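Local atomic coordinates of natterin-like protein (Lethenteron camtschaticum, PDB entry 6IUL), a protein that is a pore-forming cytotoxin of the lamprey, probably binding cell-surface glycans through its jacalin-like lectin domain and perforating membranes with an aerolysin-type module. Residues 186-191 with 264-269; 219-224 with 303-308; 210-215 with 279-284. One frame throughout, in Å; residues are numbered along the deposited sequence.

Interaction 1. Residues 186-191 with 264-269; sequences YTFESS and VVANIG
Phe188 O takes a hydrogen bond from Thr251 OG1, while the ring of Phe188 reaches across to Val264 and Ala266. The setting is the long-stranded, aerolysin-type module. Strands 184-200 and 260-285 lie one over the other here. The axes of the two segments come within 8.6 Å and run in roughly the same direction, 31° apart. No hydrogen bond joins them, and the contact is made by side chains alone. CG of Phe188 stands anti to its own N (chi1 -178°), and the ring extends toward the other strand. Val264 comes from the opposite direction and sets one methyl, CG1, over the middle of a ring face. This is a CH-pi contact, with CG1 3.7 Å from the centroid of the Phe188 ring and 14° off the ring normal. Ala266 instead meets the rim, its CB near the ring plane and 3.8 Å from Phe188 CZ. Lys172 makes a cation-pi contact with the same ring, and Phe252 meets it with the planes inclined. Further along, Ser190 lies against Ala266 by simple contact, its OG 4.0 Å from Ala266 CB.

Interaction 2. Residues 219-224 with 303-308; sequences PEVMEV and TYTKMT
Val221 and Thr303 meet methyl to methyl because of their first torsions. In Val221, chi1 of 157° puts CG1 anti to the backbone N and leaves CG2 beside that N. In Thr303, chi1 of -165° sends OG1 anti to N, and CG2 takes the place between N and the carbonyl carbon. The two side chains approach at a slant. Val221 CG2 and Thr303 CG2 end 4.1 Å apart, an ordinary van der Waals contact. The other branch of Val221 turns to Thr305, with CG1 4.3 Å from Thr305 CG2. One valine thus touches two threonines, one with each methyl.

This is where strands 212-223 and 290-313 of the elongated, aerolysin-type module face each other without backbone pairing. In this part strand 212-223 pairs with 228-238, through Glu220 with Thr231 and Met222 with Ser229, and Phe228 and Phe230 of that strand also touch Val221. Ala271, on strand 260-285, and Val166 add to the apolar surroundings of the valine.

The polar ends of the threonines turn to other work. A water lies 2.5 Å from Thr303 OG1, which is very short, so its exact place is uncertain. The same water is 3.5 Å from Pro219 O and gives it only a weak bond. Thr305 OG1 donates to Lys306 O at 3.1 Å, reaching the oxygen from above the carbonyl plane, 38° out of it. Thr305 OG1 also accepts a hydrogen bond from Gly269 N. The hydroxyl thus stands in for a backbone carbonyl here. Beyond it, Lys306 NZ has a long, weak ion pair with Glu248 OE1.

Interaction 3. Residues 210-215 with 279-284; sequences FSLSVK and ALLRIT
Phe210, Ile283 and Leu281 carry this buried contact, with Leu212 as the fourth member. It lies in the aerolysin-type module, where the chain leaves the short helix 206-209 and enters strand 212-223. Phe210 is the first residue past that helix. Opposite it runs strand 260-285. Both strands pair with strand 135-155, which is their shared neighbour, and Ser213 bonds through its backbone to Ser149 and Ile151. No hydrogen bond links the two segments directly. Their CA atoms stay well apart, 8.9 Å from Phe210 CA to Ile283 CA, and the side chains bridge the distance.

Ile283 extends its longer branch to the aromatic ring. Its CG1 is anti to the carbonyl carbon (chi1 -63°), and CD1 at the end comes down on a face of Phe210. The two side chains cross at about a right angle. The methyl sits above the outer part of the ring, not its centre: Ile283 CD1 is 3.7 Å from Phe210 CZ. It is a CH-pi contact, with Ile283 CD1 3.9 Å from the centroid of the Phe210 ring and 24° off the ring normal. The backbone O of Phe210 is bonded to Lys193 NZ of the second subunit, and Ser211 OG to Thr247 OG1 of the same subunit. The contact therefore adjoins the subunit interface.

Two residues on from Phe210, and two before Ile283, Leu212 meets Leu281. Leu281 also touches Leu295 of strand 290-313, and Leu212 packs against Thr202 and Val240. The two leucines cross almost squarely. They touch by one methyl each, Leu212 CD2 to Leu281 CD1 at 3.9 Å.

The three contacts are strung along one elongated module, and each joins strands of the same curled sheet. Interactions 1 and 2 are neighbours, their centres 16 Å apart. They are stitched by probable backbone hydrogen bonds, Thr305 N to Gly269 O at 2.9 Å and Asn267 N to Thr308 O at 2.9 Å. Interaction 3 shares strand 260-285 with interaction 1, but their centres are 42 Å apart and their nearest atoms about 23 Å. It shares strand 212-223 with interaction 2, whose centre is 28 Å away. Interactions 1 and 3 both reach the second subunit. Interaction 2 touches no other chain of the assembly.

Interaction 1. Residues 186-191 with 264-269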
ATOM      1  N   TYR A 186      40.346  -9.015   5.829  1.00 31.37           N
ATOM      2  CA  TYR A 186      39.077  -9.790   5.763  1.00 31.97           C
ATOM      3  C   TYR A 186      37.987  -8.959   5.166  1.00 31.07           C
ATOM      4  O   TYR A 186      38.132  -7.775   5.049  1.00 36.71           O
ATOM      5  CB  TYR A 186      38.579 -10.156   7.178  1.00 33.05           C
ATOM      6  CG  TYR A 186      39.502 -10.988   8.018  1.00 33.88           C
ATOM      7  CD1 TYR A 186      40.481 -10.396   8.781  1.00 36.94           C
ATOM      8  CD2 TYR A 186      39.376 -12.369   8.069  1.00 37.96           C
ATOM      9  CE1 TYR A 186      41.332 -11.157   9.562  1.00 37.78           C
ATOM     10  CE2 TYR A 186      40.196 -13.133   8.875  1.00 39.28           C
ATOM     11  CZ  TYR A 186      41.170 -12.521   9.605  1.00 40.50           C
ATOM     12  OH  TYR A 186      41.987 -13.280  10.420  1.00 51.10           O
ATOM     13  N   THR A 187      36.857  -9.548   4.817  1.00 34.60           N
ATOM     14  CA  THR A 187      35.752  -8.778   4.244  1.00 35.42           C
ATOM     15  C   THR A 187      34.528  -8.819   5.151  1.00 32.68           C
ATOM     16  O   THR A 187      34.007  -9.874   5.440  1.00 36.52           O
ATOM     17  CB  THR A 187      35.334  -9.342   2.858  1.00 40.37           C
ATOM     18  OG1 THR A 187      36.493  -9.503   2.012  1.00 45.96           O
ATOM     19  CG2 THR A 187      34.293  -8.384   2.194  1.00 38.46           C
ATOM     20  N   PHE A 188      34.062  -7.672   5.577  1.00 29.70           N
ATOM     21  CA  PHE A 188      32.821  -7.588   6.330  1.00 28.16           C
ATOM     22  C   PHE A 188      31.647  -7.312   5.382  1.00 29.33           C
ATOM     23  O   PHE A 188      31.733  -6.445   4.499  1.00 29.15           O
ATOM     24  CB  PHE A 188      32.927  -6.444   7.324  1.00 28.72           C
ATOM     25  CG  PHE A 188      31.728  -6.281   8.210  1.00 29.39           C
ATOM     26  CD1 PHE A 188      31.622  -6.981   9.388  1.00 29.77           C
ATOM     27  CD2 PHE A 188      30.726  -5.395   7.868  1.00 31.12           C
ATOM     28  CE1 PHE A 188      30.516  -6.813  10.214  1.00 30.12           C
ATOM     29  CE2 PHE A 188      29.620  -5.206   8.682  1.00 28.97           C
ATOM     30  CZ  PHE A 188      29.507  -5.917   9.846  1.00 31.68           C
ATOM     31  N   GLU A 189      30.551  -8.036   5.603  1.00 26.20           N
ATOM     32  CA  GLU A 189      29.301  -7.813   4.917  1.00 27.85           C
ATOM     33  C   GLU A 189      28.145  -7.769   5.908  1.00 26.44           C
ATOM     34  O   GLU A 189      28.147  -8.512   6.877  1.00 25.26           O
ATOM     35  CB  GLU A 189      29.052  -8.966   3.984  1.00 31.45           C
ATOM     36  CG  GLU A 189      29.868  -8.974   2.731  1.00 34.00           C
ATOM     37  CD  GLU A 189      29.604 -10.204   1.852  1.00 33.13           C
ATOM     38  OE1 GLU A 189      28.819 -11.094   2.239  1.00 34.70           O
ATOM     39  OE2 GLU A 189      30.249 -10.300   0.800  1.00 38.13           O
ATOM     40  N   SER A 190      27.138  -6.923   5.642  1.00 26.90           N
ATOM     41  CA  SER A 190      25.939  -6.887   6.455  1.00 25.85           C
ATOM     42  C   SER A 190      24.753  -6.405   5.667  1.00 26.05           C
ATOM     43  O   SER A 190      24.915  -5.648   4.719  1.00 27.68           O
ATOM     44  CB  SER A 190      26.153  -5.999   7.675  1.00 28.10           C
ATOM     45  OG  SER A 190      24.995  -6.026   8.500  1.00 27.29           O
ATOM     46  N   SER A 191      23.557  -6.820   6.072  1.00 24.44           N
ATOM     47  CA  SER A 191      22.317  -6.345   5.415  1.00 25.72           C
ATOM     48  C   SER A 191      21.163  -6.270   6.411  1.00 25.33           C
ATOM     49  O   SER A 191      21.160  -6.982   7.442  1.00 25.92           O
ATOM     50  CB  SER A 191      21.930  -7.270   4.255  1.00 23.29           C
ATOM     51  OG  SER A 191      21.665  -8.613   4.699  1.00 24.12           O
ATOM     52  N   VAL A 264      33.932  -5.263  14.760  1.00 28.13           N
ATOM     53  CA  VAL A 264      33.170  -4.419  13.812  1.00 27.07           C
ATOM     54  C   VAL A 264      31.703  -4.486  14.146  1.00 24.82           C
ATOM     55  O   VAL A 264      31.110  -5.581  14.277  1.00 25.89           O
ATOM     56  CB  VAL A 264      33.357  -4.901  12.386  1.00 27.56           C
ATOM     57  CG1 VAL A 264      32.550  -4.065  11.418  1.00 29.59           C
ATOM     58  CG2 VAL A 264      34.830  -4.897  12.029  1.00 29.94           C
ATOM     59  N   VAL A 265      31.122  -3.316  14.315  1.00 26.85           N
ATOM     60  CA  VAL A 265      29.666  -3.218  14.567  1.00 29.07           C
ATOM     61  C   VAL A 265      29.028  -2.409  13.458  1.00 27.58           C
ATOM     62  O   VAL A 265      29.439  -1.288  13.182  1.00 25.15           O
ATOM     63  CB  VAL A 265      29.369  -2.555  15.900  1.00 32.70           C
ATOM     64  CG1 VAL A 265      27.876  -2.466  16.113  1.00 34.75           C
ATOM     65  CG2 VAL A 265      30.022  -3.340  17.042  1.00 34.20           C
ATOM     66  N   ALA A 266      28.037  -3.013  12.809  1.00 28.70           N
ATOM     67  CA  ALA A 266      27.233  -2.326  11.814  1.00 31.65           C
ATOM     68  C   ALA A 266      25.958  -1.750  12.423  1.00 28.51           C
ATOM     69  O   ALA A 266      25.233  -2.447  13.154  1.00 30.77           O
ATOM     70  CB  ALA A 266      26.885  -3.260  10.644  1.00 29.55           C
ATOM     71  N   ASN A 267      25.708  -0.500  12.046  1.00 29.46           N
ATOM     72  CA  ASN A 267      24.591   0.319  12.552  1.00 33.25           C
ATOM     73  C   ASN A 267      23.779   0.972  11.406  1.00 32.81           C
ATOM     74  O   ASN A 267      24.235   1.071  10.256  1.00 31.56           O
ATOM     75  CB  ASN A 267      25.092   1.446  13.453  1.00 32.70           C
ATOM     76  CG  ASN A 267      25.858   0.938  14.642  1.00 38.52           C
ATOM     77  OD1 ASN A 267      25.308   0.221  15.498  1.00 40.12           O
ATOM     78  ND2 ASN A 267      27.165   1.286  14.706  1.00 38.16           N
ATOM     79  N   ILE A 268      22.574   1.417  11.757  1.00 30.87           N
ATOM     80  CA  ILE A 268      21.749   2.241  10.869  1.00 29.07           C
ATOM     81  C   ILE A 268      20.946   3.219  11.673  1.00 28.80           C
ATOM     82  O   ILE A 268      20.584   2.962  12.823  1.00 29.43           O
ATOM     83  CB  ILE A 268      20.844   1.396   9.972  1.00 27.37           C
ATOM     84  CG1 ILE A 268      20.423   2.205   8.755  1.00 29.35           C
ATOM     85  CG2 ILE A 268      19.699   0.875  10.794  1.00 27.06           C
ATOM     86  CD1 ILE A 268      19.594   1.457   7.728  1.00 30.41           C
ATOM     87  N   GLY A 269      20.722   4.393  11.100  1.00 31.99           N
ATOM     88  CA  GLY A 269      19.920   5.409  11.808  1.00 31.21           C
ATOM     89  C   GLY A 269      18.464   5.437  11.344  1.00 29.70           C
ATOM     90  O   GLY A 269      18.194   5.345  10.153  1.00 32.18           O
TER

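Interaction 2. Residues 219-224 with 303-308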
ATOM      1  N   PRO A 219      10.525  13.869   2.313  1.00 48.62           N
ATOM      2  CA  PRO A 219      11.430  14.353   3.355  1.00 45.70           C
ATOM      3  C   PRO A 219      12.406  13.258   3.799  1.00 49.11           C
ATOM      4  O   PRO A 219      12.009  12.113   4.076  1.00 46.44           O
ATOM      5  CB  PRO A 219      10.490  14.744   4.500  1.00 44.24           C
ATOM      6  CG  PRO A 219       9.211  15.056   3.809  1.00 44.55           C
ATOM      7  CD  PRO A 219       9.120  14.093   2.668  1.00 46.64           C
ATOM      8  N   GLU A 220      13.678  13.628   3.843  1.00 51.72           N
ATOM      9  CA  GLU A 220      14.750  12.694   4.161  1.00 57.52           C
ATOM     10  C   GLU A 220      15.671  13.381   5.153  1.00 56.77           C
ATOM     11  O   GLU A 220      15.655  14.606   5.332  1.00 47.68           O
ATOM     12  CB  GLU A 220      15.538  12.306   2.884  1.00 54.84           C
ATOM     13  CG  GLU A 220      14.769  11.454   1.885  1.00 61.63           C
ATOM     14  CD  GLU A 220      15.502  11.244   0.565  1.00 67.92           C
ATOM     15  OE1 GLU A 220      16.612  11.815   0.373  1.00 70.19           O
ATOM     16  OE2 GLU A 220      14.947  10.509  -0.286  1.00 73.59           O
ATOM     17  N   VAL A 221      16.546  12.581   5.737  1.00 51.46           N
ATOM     18  CA  VAL A 221      17.564  13.072   6.628  1.00 53.61           C
ATOM     19  C   VAL A 221      18.893  13.161   5.881  1.00 55.85           C
ATOM     20  O   VAL A 221      19.175  12.361   5.017  1.00 50.93           O
ATOM     21  CB  VAL A 221      17.641  12.156   7.844  1.00 54.98           C
ATOM     22  CG1 VAL A 221      18.988  12.247   8.532  1.00 65.39           C
ATOM     23  CG2 VAL A 221      16.516  12.488   8.812  1.00 52.98           C
ATOM     24  N   MET A 222      19.694  14.163   6.218  1.00 59.22           N
ATOM     25  CA  MET A 222      20.940  14.458   5.522  1.00 62.96           C
ATOM     26  C   MET A 222      22.060  14.714   6.537  1.00 65.44           C
ATOM     27  O   MET A 222      21.881  15.441   7.525  1.00 57.98           O
ATOM     28  CB  MET A 222      20.719  15.703   4.655  1.00 71.83           C
ATOM     29  CG  MET A 222      21.953  16.314   4.020  1.00 75.11           C
ATOM     30  SD  MET A 222      21.513  17.868   3.206  1.00 82.29           S
ATOM     31  CE  MET A 222      21.273  17.269   1.528  1.00 87.79           C
ATOM     32  N   GLU A 223      23.231  14.165   6.237  1.00 76.71           N
ATOM     33  CA  GLU A 223      24.431  14.284   7.090  1.00 79.66           C
ATOM     34  C   GLU A 223      25.053  15.669   6.909  1.00 72.10           C
ATOM     35  O   GLU A 223      25.493  16.028   5.827  1.00 68.24           O
ATOM     36  CB  GLU A 223      25.481  13.190   6.789  1.00 85.68           C
ATOM     37  CG  GLU A 223      24.943  11.915   6.116  1.00 94.03           C
ATOM     38  CD  GLU A 223      24.789  12.060   4.597  1.00 95.75           C
ATOM     39  OE1 GLU A 223      25.793  12.447   3.972  1.00103.69           O
ATOM     40  OE2 GLU A 223      23.676  11.841   4.038  1.00 77.93           O
ATOM     41  N   VAL A 224      25.004  16.451   7.972  1.00 74.53           N
ATOM     42  CA  VAL A 224      25.830  17.636   8.115  1.00 89.68           C
ATOM     43  C   VAL A 224      26.823  17.244   9.207  1.00 95.32           C
ATOM     44  O   VAL A 224      26.719  16.153   9.749  1.00106.41           O
ATOM     45  CB  VAL A 224      24.989  18.891   8.473  1.00 84.54           C
ATOM     46  CG1 VAL A 224      24.070  19.238   7.311  1.00 79.64           C
ATOM     47  CG2 VAL A 224      24.203  18.711   9.775  1.00 78.87           C
ATOM     48  N   THR A 303      11.996   7.262   7.957  1.00 29.92           N
ATOM     49  CA  THR A 303      13.109   7.139   7.039  1.00 31.37           C
ATOM     50  C   THR A 303      14.337   6.563   7.756  1.00 32.26           C
ATOM     51  O   THR A 303      14.370   6.480   9.002  1.00 30.64           O
ATOM     52  CB  THR A 303      13.449   8.483   6.392  1.00 34.52           C
ATOM     53  OG1 THR A 303      14.302   8.261   5.263  1.00 33.15           O
ATOM     54  CG2 THR A 303      14.140   9.434   7.367  1.00 32.34           C
ATOM     55  N   TYR A 304      15.315   6.150   6.963  1.00 30.48           N
ATOM     56  CA  TYR A 304      16.545   5.565   7.474  1.00 31.73           C
ATOM     57  C   TYR A 304      17.732   6.200   6.775  1.00 35.61           C
ATOM     58  O   TYR A 304      17.629   6.600   5.618  1.00 35.39           O
ATOM     59  CB  TYR A 304      16.599   4.055   7.275  1.00 28.51           C
ATOM     60  CG  TYR A 304      15.685   3.245   8.144  1.00 26.73           C
ATOM     61  CD1 TYR A 304      14.344   3.027   7.788  1.00 27.23           C
ATOM     62  CD2 TYR A 304      16.156   2.645   9.308  1.00 27.68           C
ATOM     63  CE1 TYR A 304      13.503   2.258   8.573  1.00 24.30           C
ATOM     64  CE2 TYR A 304      15.322   1.867  10.109  1.00 27.34           C
ATOM     65  CZ  TYR A 304      13.993   1.691   9.736  1.00 27.07           C
ATOM     66  OH  TYR A 304      13.177   0.930  10.552  1.00 27.12           O
ATOM     67  N   THR A 305      18.864   6.278   7.489  1.00 36.29           N
ATOM     68  CA  THR A 305      20.131   6.665   6.863  1.00 35.51           C
ATOM     69  C   THR A 305      20.740   5.450   6.164  1.00 35.02           C
ATOM     70  O   THR A 305      20.205   4.343   6.200  1.00 33.75           O
ATOM     71  CB  THR A 305      21.151   7.145   7.924  1.00 35.04           C
ATOM     72  OG1 THR A 305      21.450   6.069   8.809  1.00 37.48           O
ATOM     73  CG2 THR A 305      20.560   8.245   8.762  1.00 36.40           C
ATOM     74  N   LYS A 306      21.888   5.659   5.556  1.00 39.74           N
ATOM     75  CA  LYS A 306      22.725   4.545   5.046  1.00 36.95           C
ATOM     76  C   LYS A 306      23.313   3.770   6.221  1.00 36.86           C
ATOM     77  O   LYS A 306      23.505   4.329   7.307  1.00 35.79           O
ATOM     78  CB  LYS A 306      23.861   5.059   4.127  1.00 42.99           C
ATOM     79  CG  LYS A 306      23.428   5.439   2.685  1.00 52.92           C
ATOM     80  CD  LYS A 306      22.179   4.640   2.282  1.00 59.14           C
ATOM     81  CE  LYS A 306      21.660   4.821   0.867  1.00 70.27           C
ATOM     82  NZ  LYS A 306      22.475   4.075  -0.118  1.00 70.25           N
ATOM     83  N   MET A 307      23.557   2.476   6.030  1.00 32.29           N
ATOM     84  CA  MET A 307      24.279   1.680   6.973  1.00 32.19           C
ATOM     85  C   MET A 307      25.703   2.185   7.123  1.00 28.24           C
ATOM     86  O   MET A 307      26.341   2.473   6.148  1.00 28.09           O
ATOM     87  CB  MET A 307      24.346   0.216   6.546  1.00 30.23           C
ATOM     88  CG  MET A 307      23.062  -0.522   6.755  1.00 32.32           C
ATOM     89  SD  MET A 307      23.263  -2.260   6.407  1.00 36.02           S
ATOM     90  CE  MET A 307      21.586  -2.680   6.633  1.00 53.37           C
ATOM     91  N   THR A 308      26.184   2.214   8.362  1.00 28.13           N
ATOM     92  CA  THR A 308      27.594   2.539   8.647  1.00 31.50           C
ATOM     93  C   THR A 308      28.179   1.489   9.591  1.00 30.12           C
ATOM     94  O   THR A 308      27.476   0.589  10.056  1.00 26.86           O
ATOM     95  CB  THR A 308      27.679   3.926   9.317  1.00 33.14           C
ATOM     96  OG1 THR A 308      26.897   3.894  10.531  1.00 29.66           O
ATOM     97  CG2 THR A 308      27.129   5.040   8.347  1.00 33.02           C
TER
HETATM   98  O   HOH W   1      12.820   8.842   3.308  1.00 37.47           O

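Interaction 3. Residues 210-215 with 279-284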
ATOM      1  N   PHE A 210     -11.891  11.634  -4.521  1.00 31.84           N
ATOM      2  CA  PHE A 210     -11.026  11.713  -5.674  1.00 29.13           C
ATOM      3  C   PHE A 210      -9.974  10.619  -5.671  1.00 30.76           C
ATOM      4  O   PHE A 210      -9.736  10.010  -4.636  1.00 30.96           O
ATOM      5  CB  PHE A 210     -10.354  13.097  -5.690  1.00 29.17           C
ATOM      6  CG  PHE A 210     -11.332  14.237  -5.635  1.00 27.09           C
ATOM      7  CD1 PHE A 210     -12.068  14.611  -6.762  1.00 27.20           C
ATOM      8  CD2 PHE A 210     -11.530  14.934  -4.462  1.00 28.60           C
ATOM      9  CE1 PHE A 210     -12.999  15.624  -6.686  1.00 26.79           C
ATOM     10  CE2 PHE A 210     -12.448  15.970  -4.383  1.00 28.47           C
ATOM     11  CZ  PHE A 210     -13.170  16.330  -5.507  1.00 28.72           C
ATOM     12  N   SER A 211      -9.327  10.361  -6.815  1.00 31.04           N
ATOM     13  CA  SER A 211      -8.135   9.520  -6.790  1.00 31.30           C
ATOM     14  C   SER A 211      -6.906  10.433  -6.738  1.00 30.41           C
ATOM     15  O   SER A 211      -6.474  11.015  -7.731  1.00 27.68           O
ATOM     16  CB  SER A 211      -8.076   8.515  -7.949  1.00 32.17           C
ATOM     17  OG  SER A 211      -7.704   9.131  -9.115  1.00 44.28           O
ATOM     18  N   LEU A 212      -6.377  10.598  -5.543  1.00 32.15           N
ATOM     19  CA  LEU A 212      -5.294  11.572  -5.294  1.00 29.84           C
ATOM     20  C   LEU A 212      -3.919  10.982  -5.614  1.00 30.24           C
ATOM     21  O   LEU A 212      -3.673   9.810  -5.322  1.00 31.36           O
ATOM     22  CB  LEU A 212      -5.289  11.976  -3.820  1.00 30.83           C
ATOM     23  CG  LEU A 212      -6.533  12.666  -3.311  1.00 28.96           C
ATOM     24  CD1 LEU A 212      -6.432  12.912  -1.847  1.00 30.39           C
ATOM     25  CD2 LEU A 212      -6.796  13.977  -4.037  1.00 31.80           C
ATOM     26  N   SER A 213      -3.067  11.765  -6.261  1.00 29.87           N
ATOM     27  CA  SER A 213      -1.638  11.525  -6.242  1.00 35.74           C
ATOM     28  C   SER A 213      -0.938  12.797  -5.771  1.00 36.99           C
ATOM     29  O   SER A 213      -1.500  13.897  -5.834  1.00 36.25           O
ATOM     30  CB  SER A 213      -1.085  11.049  -7.596  1.00 36.10           C
ATOM     31  OG  SER A 213      -1.399  11.966  -8.582  1.00 42.51           O
ATOM     32  N   VAL A 214       0.278  12.618  -5.266  1.00 34.08           N
ATOM     33  CA  VAL A 214       1.105  13.713  -4.786  1.00 32.55           C
ATOM     34  C   VAL A 214       2.349  13.824  -5.637  1.00 32.81           C
ATOM     35  O   VAL A 214       3.128  12.879  -5.751  1.00 33.06           O
ATOM     36  CB  VAL A 214       1.536  13.455  -3.346  1.00 32.18           C
ATOM     37  CG1 VAL A 214       2.304  14.652  -2.824  1.00 32.70           C
ATOM     38  CG2 VAL A 214       0.324  13.185  -2.466  1.00 31.68           C
ATOM     39  N   LYS A 215       2.527  14.969  -6.280  1.00 34.88           N
ATOM     40  CA  LYS A 215       3.710  15.210  -7.069  1.00 38.57           C
ATOM     41  C   LYS A 215       4.647  16.034  -6.192  1.00 38.87           C
ATOM     42  O   LYS A 215       4.472  17.239  -6.029  1.00 37.18           O
ATOM     43  CB  LYS A 215       3.389  15.874  -8.406  1.00 41.02           C
ATOM     44  CG  LYS A 215       4.601  16.024  -9.309  1.00 48.08           C
ATOM     45  CD  LYS A 215       4.217  16.681 -10.646  1.00 59.62           C
ATOM     46  CE  LYS A 215       4.438  18.198 -10.613  1.00 64.54           C
ATOM     47  NZ  LYS A 215       3.690  18.951 -11.645  1.00 64.87           N
ATOM     48  N   ALA A 279       0.144  22.811   0.547  1.00 33.06           N
ATOM     49  CA  ALA A 279       0.163  22.305  -0.809  1.00 34.08           C
ATOM     50  C   ALA A 279      -1.041  22.816  -1.587  1.00 34.55           C
ATOM     51  O   ALA A 279      -1.884  23.513  -1.060  1.00 32.66           O
ATOM     52  CB  ALA A 279       0.157  20.758  -0.805  1.00 37.21           C
ATOM     53  N   LEU A 280      -1.114  22.447  -2.857  1.00 35.16           N
ATOM     54  CA  LEU A 280      -2.229  22.820  -3.704  1.00 33.85           C
ATOM     55  C   LEU A 280      -2.843  21.549  -4.314  1.00 33.69           C
ATOM     56  O   LEU A 280      -2.151  20.725  -4.931  1.00 32.38           O
ATOM     57  CB  LEU A 280      -1.707  23.765  -4.777  1.00 37.27           C
ATOM     58  CG  LEU A 280      -2.755  24.268  -5.780  1.00 45.15           C
ATOM     59  CD1 LEU A 280      -3.790  25.138  -5.060  1.00 49.15           C
ATOM     60  CD2 LEU A 280      -2.162  25.010  -6.963  1.00 47.53           C
ATOM     61  N   LEU A 281      -4.142  21.405  -4.158  1.00 32.61           N
ATOM     62  CA  LEU A 281      -4.865  20.359  -4.870  1.00 33.37           C
ATOM     63  C   LEU A 281      -5.346  20.920  -6.195  1.00 34.60           C
ATOM     64  O   LEU A 281      -6.093  21.900  -6.232  1.00 39.64           O
ATOM     65  CB  LEU A 281      -6.044  19.861  -4.044  1.00 34.89           C
ATOM     66  CG  LEU A 281      -7.004  18.920  -4.798  1.00 34.60           C
ATOM     67  CD1 LEU A 281      -6.293  17.651  -5.158  1.00 33.52           C
ATOM     68  CD2 LEU A 281      -8.197  18.594  -3.940  1.00 36.03           C
ATOM     69  N   ARG A 282      -4.893  20.346  -7.292  1.00 33.00           N
ATOM     70  CA  ARG A 282      -5.393  20.738  -8.592  1.00 31.61           C
ATOM     71  C   ARG A 282      -6.179  19.594  -9.222  1.00 30.86           C
ATOM     72  O   ARG A 282      -5.633  18.520  -9.495  1.00 32.13           O
ATOM     73  CB  ARG A 282      -4.264  21.133  -9.525  1.00 31.65           C
ATOM     74  CG  ARG A 282      -4.736  21.431 -10.938  1.00 35.31           C
ATOM     75  CD  ARG A 282      -3.722  22.225 -11.732  1.00 38.04           C
ATOM     76  NE  ARG A 282      -3.621  23.581 -11.194  1.00 42.98           N
ATOM     77  CZ  ARG A 282      -2.549  24.359 -11.312  1.00 46.51           C
ATOM     78  NH1 ARG A 282      -1.450  23.944 -11.930  1.00 53.31           N
ATOM     79  NH2 ARG A 282      -2.578  25.578 -10.814  1.00 50.74           N
ATOM     80  N   ILE A 283      -7.440  19.867  -9.505  1.00 29.13           N
ATOM     81  CA  ILE A 283      -8.300  18.937 -10.193  1.00 27.75           C
ATOM     82  C   ILE A 283      -8.429  19.407 -11.625  1.00 27.23           C
ATOM     83  O   ILE A 283      -8.920  20.484 -11.879  1.00 27.06           O
ATOM     84  CB  ILE A 283      -9.686  18.887  -9.544  1.00 28.40           C
ATOM     85  CG1 ILE A 283      -9.536  18.372  -8.108  1.00 28.40           C
ATOM     86  CG2 ILE A 283     -10.643  18.009 -10.363  1.00 32.18           C
ATOM     87  CD1 ILE A 283     -10.788  18.489  -7.267  1.00 29.53           C
ATOM     88  N   THR A 284      -8.015  18.563 -12.554  1.00 26.70           N
ATOM     89  CA  THR A 284      -8.092  18.875 -13.952  1.00 27.31           C
ATOM     90  C   THR A 284      -9.188  18.057 -14.584  1.00 28.01           C
ATOM     91  O   THR A 284      -9.220  16.821 -14.466  1.00 28.73           O
ATOM     92  CB  THR A 284      -6.738  18.595 -14.634  1.00 28.94           C
ATOM     93  OG1 THR A 284      -5.716  19.347 -13.940  1.00 30.72           O
ATOM     94  CG2 THR A 284      -6.756  18.963 -16.119  1.00 28.94           C
TER